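Halocarboxylic acid dehalogenase DehI (Pseudomonas putida, PDB 3BJX) probably hydrolyses the carbon-halogen bond of halogenated carboxylic acids, as a Group I haloacid dehalogenase. Local coordinates at residues L75-R88 against F125-T137. Sequence-based numbering, arbitrary orientation.
Sequences LITRYAEQAADELR and FNYGNPKYLLLIT
R88 and Y127 both send CG opposite their own backbone N (chi1 -168° and -180°). This swings the Y127 ring out until its OH meets the E81 carboxylate, while R88, bending again at chi3, carries its guanidinium to the proline kink of helix 112-143. There P130 has no N-H to give, and the arginine answers with two donors to carbonyls of the preceding turn: R88 NE reaches N126 O at 2.8 Å, from above that carbonyl's plane, while R88 NH2 meets Y127 O at 3.0 Å on a lone pair. Both acceptors lie at the guanidinium edge, and D85 OD1 accepts from R88 NH1 at 3.0 Å, so the planar group is fixed against rotation. A methionine in place of R88 would probably leave the N126 and Y127 carbonyls without these donors and D85 without this countercharge.

E81, bent at chi2, offers both carboxylate oxygens on their syn sides. E81 OE2 accepts from Y127 OH at 2.7 Å at the ring edge, and E81 OE1 forms a salt bridge with K131 NZ at 2.8 Å; R46 hydrogen-bonds to Y127 OH, and the L45 carbonyl accepts from K131 NZ.

Between the helices, small residues permit an axis separation of 8.3 Å. A84 brings CB to 3.6 Å from K131 CG and also packs on P130, whereas the longer L134 is a knob in the hole formed by A80, A83, A84 and L87. L246 of helix 230-248 covers this apolar side.

Helices 78-90 and 112-143 of the all-helical DehI fold are thus joined at carbonyls freed by a proline kink, and the negative E81 and D85 probably offset the cost of burying K131 and R88.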
# COMPACT_ATOMS: atom_id res chain seq x y z
N LEU A 75 11.06 20.14 -6.43
CA LEU A 75 11.11 19.15 -7.47
C LEU A 75 11.71 19.68 -8.78
O LEU A 75 11.82 18.94 -9.75
CB LEU A 75 9.74 18.48 -7.69
CG LEU A 75 9.03 17.79 -6.51
CD1 LEU A 75 7.81 17.15 -7.05
CD2 LEU A 75 9.87 16.75 -5.82
N ILE A 76 12.09 20.95 -8.80
CA ILE A 76 12.84 21.47 -9.95
C ILE A 76 14.31 21.70 -9.66
O ILE A 76 15.02 22.28 -10.48
CB ILE A 76 12.27 22.77 -10.53
CG1 ILE A 76 11.60 23.58 -9.45
CG2 ILE A 76 11.34 22.47 -11.68
CD1 ILE A 76 12.18 24.97 -9.29
N THR A 77 14.76 21.26 -8.50
CA THR A 77 16.14 21.38 -8.13
C THR A 77 16.94 20.32 -8.89
O THR A 77 16.41 19.25 -9.22
CB THR A 77 16.35 21.23 -6.59
OG1 THR A 77 16.07 19.89 -6.18
CG2 THR A 77 15.45 22.19 -5.82
N ARG A 78 18.20 20.65 -9.19
CA ARG A 78 19.16 19.68 -9.67
C ARG A 78 19.19 18.45 -8.75
O ARG A 78 19.29 17.32 -9.24
CB ARG A 78 20.55 20.32 -9.79
CG ARG A 78 21.72 19.37 -10.07
CD ARG A 78 21.69 18.72 -11.47
NE ARG A 78 21.64 19.74 -12.51
CZ ARG A 78 21.09 19.58 -13.71
NH1 ARG A 78 20.52 18.45 -14.03
NH2 ARG A 78 21.10 20.60 -14.57
N TYR A 79 19.11 18.66 -7.44
CA TYR A 79 18.99 17.57 -6.48
C TYR A 79 17.89 16.60 -6.88
O TYR A 79 18.16 15.41 -7.05
CB TYR A 79 18.77 18.08 -5.03
CG TYR A 79 18.68 16.95 -4.00
CD1 TYR A 79 19.71 16.72 -3.09
CD2 TYR A 79 17.56 16.10 -3.95
CE1 TYR A 79 19.62 15.67 -2.13
CE2 TYR A 79 17.46 15.06 -3.01
CZ TYR A 79 18.50 14.85 -2.10
OH TYR A 79 18.40 13.83 -1.19
N ALA A 80 16.67 17.10 -7.07
CA ALA A 80 15.55 16.23 -7.43
C ALA A 80 15.78 15.49 -8.75
O ALA A 80 15.37 14.33 -8.89
CB ALA A 80 14.26 17.00 -7.45
N GLU A 81 16.43 16.15 -9.71
CA GLU A 81 16.73 15.54 -11.01
C GLU A 81 17.77 14.42 -10.88
O GLU A 81 17.60 13.33 -11.44
CB GLU A 81 17.17 16.62 -12.01
CG GLU A 81 17.27 16.15 -13.46
CD GLU A 81 15.94 16.01 -14.16
OE1 GLU A 81 14.96 16.68 -13.74
OE2 GLU A 81 15.88 15.21 -15.13
N GLN A 82 18.81 14.67 -10.10
CA GLN A 82 19.84 13.68 -9.80
C GLN A 82 19.27 12.49 -9.02
O GLN A 82 19.64 11.34 -9.28
CB GLN A 82 21.00 14.34 -9.03
CG GLN A 82 22.38 13.79 -9.37
CD GLN A 82 22.70 13.89 -10.87
OE1 GLN A 82 22.30 14.85 -11.54
NE2 GLN A 82 23.42 12.90 -11.40
N ALA A 83 18.39 12.79 -8.07
CA ALA A 83 17.63 11.81 -7.29
C ALA A 83 16.78 10.91 -8.19
O ALA A 83 16.79 9.68 -8.03
CB ALA A 83 16.78 12.50 -6.26
N ALA A 84 16.06 11.49 -9.14
CA ALA A 84 15.29 10.71 -10.11
C ALA A 84 16.19 9.95 -11.07
O ALA A 84 15.86 8.85 -11.47
CB ALA A 84 14.32 11.61 -10.91
N ASP A 85 17.33 10.55 -11.45
CA ASP A 85 18.35 9.89 -12.25
C ASP A 85 18.85 8.60 -11.59
O ASP A 85 18.94 7.57 -12.26
CB ASP A 85 19.54 10.82 -12.56
CG ASP A 85 19.22 11.90 -13.61
OD1 ASP A 85 18.17 11.84 -14.28
OD2 ASP A 85 20.04 12.82 -13.78
N GLU A 86 19.17 8.67 -10.28
CA GLU A 86 19.66 7.51 -9.51
C GLU A 86 18.62 6.39 -9.47
O GLU A 86 18.94 5.22 -9.81
CB GLU A 86 20.04 7.91 -8.07
CG GLU A 86 20.21 6.70 -7.13
CD GLU A 86 20.82 7.02 -5.77
OE1 GLU A 86 20.97 8.20 -5.42
OE2 GLU A 86 21.15 6.05 -5.03
N LEU A 87 17.40 6.74 -9.04
CA LEU A 87 16.26 5.79 -9.01
C LEU A 87 16.03 5.15 -10.36
O LEU A 87 15.84 3.95 -10.42
CB LEU A 87 14.97 6.45 -8.52
CG LEU A 87 14.92 6.98 -7.08
CD1 LEU A 87 13.77 7.94 -6.89
CD2 LEU A 87 14.86 5.83 -6.03
N ARG A 88 16.06 5.93 -11.43
CA ARG A 88 15.98 5.37 -12.80
C ARG A 88 17.04 4.32 -13.10
O ARG A 88 16.74 3.28 -13.68
CB ARG A 88 16.05 6.47 -13.86
CG ARG A 88 15.68 5.97 -15.26
CD ARG A 88 15.61 7.09 -16.27
NE ARG A 88 14.82 8.23 -15.80
CZ ARG A 88 15.35 9.38 -15.41
NH1 ARG A 88 16.67 9.56 -15.42
NH2 ARG A 88 14.55 10.37 -14.98
N PHE A 125 7.98 7.98 -20.17
CA PHE A 125 7.59 7.39 -18.91
C PHE A 125 8.78 7.04 -18.07
O PHE A 125 8.76 7.32 -16.88
CB PHE A 125 6.68 6.17 -19.10
CG PHE A 125 5.26 6.52 -19.37
CD1 PHE A 125 4.45 6.95 -18.36
CD2 PHE A 125 4.76 6.48 -20.67
CE1 PHE A 125 3.14 7.31 -18.61
CE2 PHE A 125 3.46 6.85 -20.92
CZ PHE A 125 2.65 7.27 -19.90
N ASN A 126 9.80 6.43 -18.69
CA ASN A 126 11.11 6.22 -18.04
C ASN A 126 11.65 7.47 -17.38
O ASN A 126 12.22 7.39 -16.31
CB ASN A 126 12.14 5.66 -19.02
CG ASN A 126 11.80 4.26 -19.46
OD1 ASN A 126 10.94 3.63 -18.84
ND2 ASN A 126 12.44 3.77 -20.53
N TYR A 127 11.46 8.61 -18.04
CA TYR A 127 11.88 9.90 -17.51
C TYR A 127 11.04 10.41 -16.33
O TYR A 127 11.60 10.88 -15.34
CB TYR A 127 11.93 10.98 -18.61
CG TYR A 127 12.37 12.31 -18.08
CD1 TYR A 127 13.71 12.54 -17.80
CD2 TYR A 127 11.46 13.33 -17.82
CE1 TYR A 127 14.15 13.74 -17.29
CE2 TYR A 127 11.89 14.56 -17.30
CZ TYR A 127 13.25 14.75 -17.03
OH TYR A 127 13.73 15.95 -16.51
N GLY A 128 9.72 10.36 -16.45
CA GLY A 128 8.88 10.92 -15.41
C GLY A 128 8.57 10.01 -14.24
O GLY A 128 8.25 10.48 -13.17
N ASN A 129 8.67 8.70 -14.46
CA ASN A 129 8.20 7.69 -13.51
C ASN A 129 8.93 7.82 -12.17
O ASN A 129 8.27 7.97 -11.15
CB ASN A 129 8.26 6.26 -14.10
CG ASN A 129 6.94 5.81 -14.73
OD1 ASN A 129 5.91 6.49 -14.59
ND2 ASN A 129 6.95 4.67 -15.41
N PRO A 130 10.29 7.81 -12.19
CA PRO A 130 11.09 8.08 -10.98
C PRO A 130 10.83 9.48 -10.37
O PRO A 130 10.85 9.63 -9.13
CB PRO A 130 12.55 7.98 -11.47
CG PRO A 130 12.49 8.09 -12.97
CD PRO A 130 11.14 7.53 -13.37
N LYS A 131 10.57 10.47 -11.22
CA LYS A 131 10.26 11.83 -10.68
C LYS A 131 8.98 11.79 -9.85
O LYS A 131 8.94 12.30 -8.72
CB LYS A 131 10.17 12.88 -11.78
CG LYS A 131 11.42 12.95 -12.62
CD LYS A 131 11.46 14.14 -13.53
CE LYS A 131 12.02 15.35 -12.82
NZ LYS A 131 12.18 16.50 -13.78
N TYR A 132 7.94 11.15 -10.39
CA TYR A 132 6.70 10.95 -9.66
C TYR A 132 6.84 10.12 -8.40
O TYR A 132 6.14 10.35 -7.44
CB TYR A 132 5.63 10.33 -10.56
CG TYR A 132 4.92 11.33 -11.40
CD1 TYR A 132 4.16 12.34 -10.81
CD2 TYR A 132 4.99 11.27 -12.80
CE1 TYR A 132 3.50 13.29 -11.60
CE2 TYR A 132 4.33 12.19 -13.59
CZ TYR A 132 3.60 13.21 -12.98
OH TYR A 132 2.93 14.10 -13.78
N LEU A 133 7.73 9.14 -8.42
CA LEU A 133 8.03 8.38 -7.20
C LEU A 133 8.55 9.27 -6.06
O LEU A 133 8.29 8.99 -4.90
CB LEU A 133 9.03 7.24 -7.49
CG LEU A 133 9.45 6.28 -6.37
CD1 LEU A 133 8.22 5.63 -5.65
CD2 LEU A 133 10.44 5.21 -6.88
N LEU A 134 9.25 10.35 -6.39
CA LEU A 134 9.74 11.30 -5.39
C LEU A 134 8.62 12.18 -4.86
O LEU A 134 8.47 12.33 -3.65
CB LEU A 134 10.84 12.20 -5.96
CG LEU A 134 12.19 11.56 -6.19
CD1 LEU A 134 12.94 12.41 -7.19
CD2 LEU A 134 12.98 11.34 -4.87
N LEU A 135 7.87 12.79 -5.78
CA LEU A 135 6.68 13.58 -5.41
C LEU A 135 5.77 12.79 -4.45
O LEU A 135 5.56 13.23 -3.32
CB LEU A 135 5.90 14.05 -6.65
CG LEU A 135 4.54 14.72 -6.41
CD1 LEU A 135 4.65 15.92 -5.48
CD2 LEU A 135 3.85 15.13 -7.68
N ILE A 136 5.28 11.64 -4.88
CA ILE A 136 4.40 10.77 -4.09
C ILE A 136 5.02 10.37 -2.75
O ILE A 136 4.32 10.34 -1.73
CB ILE A 136 3.96 9.54 -4.94
CG1 ILE A 136 3.07 9.96 -6.14
CG2 ILE A 136 3.35 8.43 -4.09
CD1 ILE A 136 2.02 11.00 -5.85
N THR A 137 6.33 10.09 -2.75
CA THR A 137 7.10 9.89 -1.51
C THR A 137 7.20 11.14 -0.63
O THR A 137 7.02 11.01 0.59
CB THR A 137 8.52 9.30 -1.77
OG1 THR A 137 8.41 8.17 -2.64
CG2 THR A 137 9.17 8.82 -0.45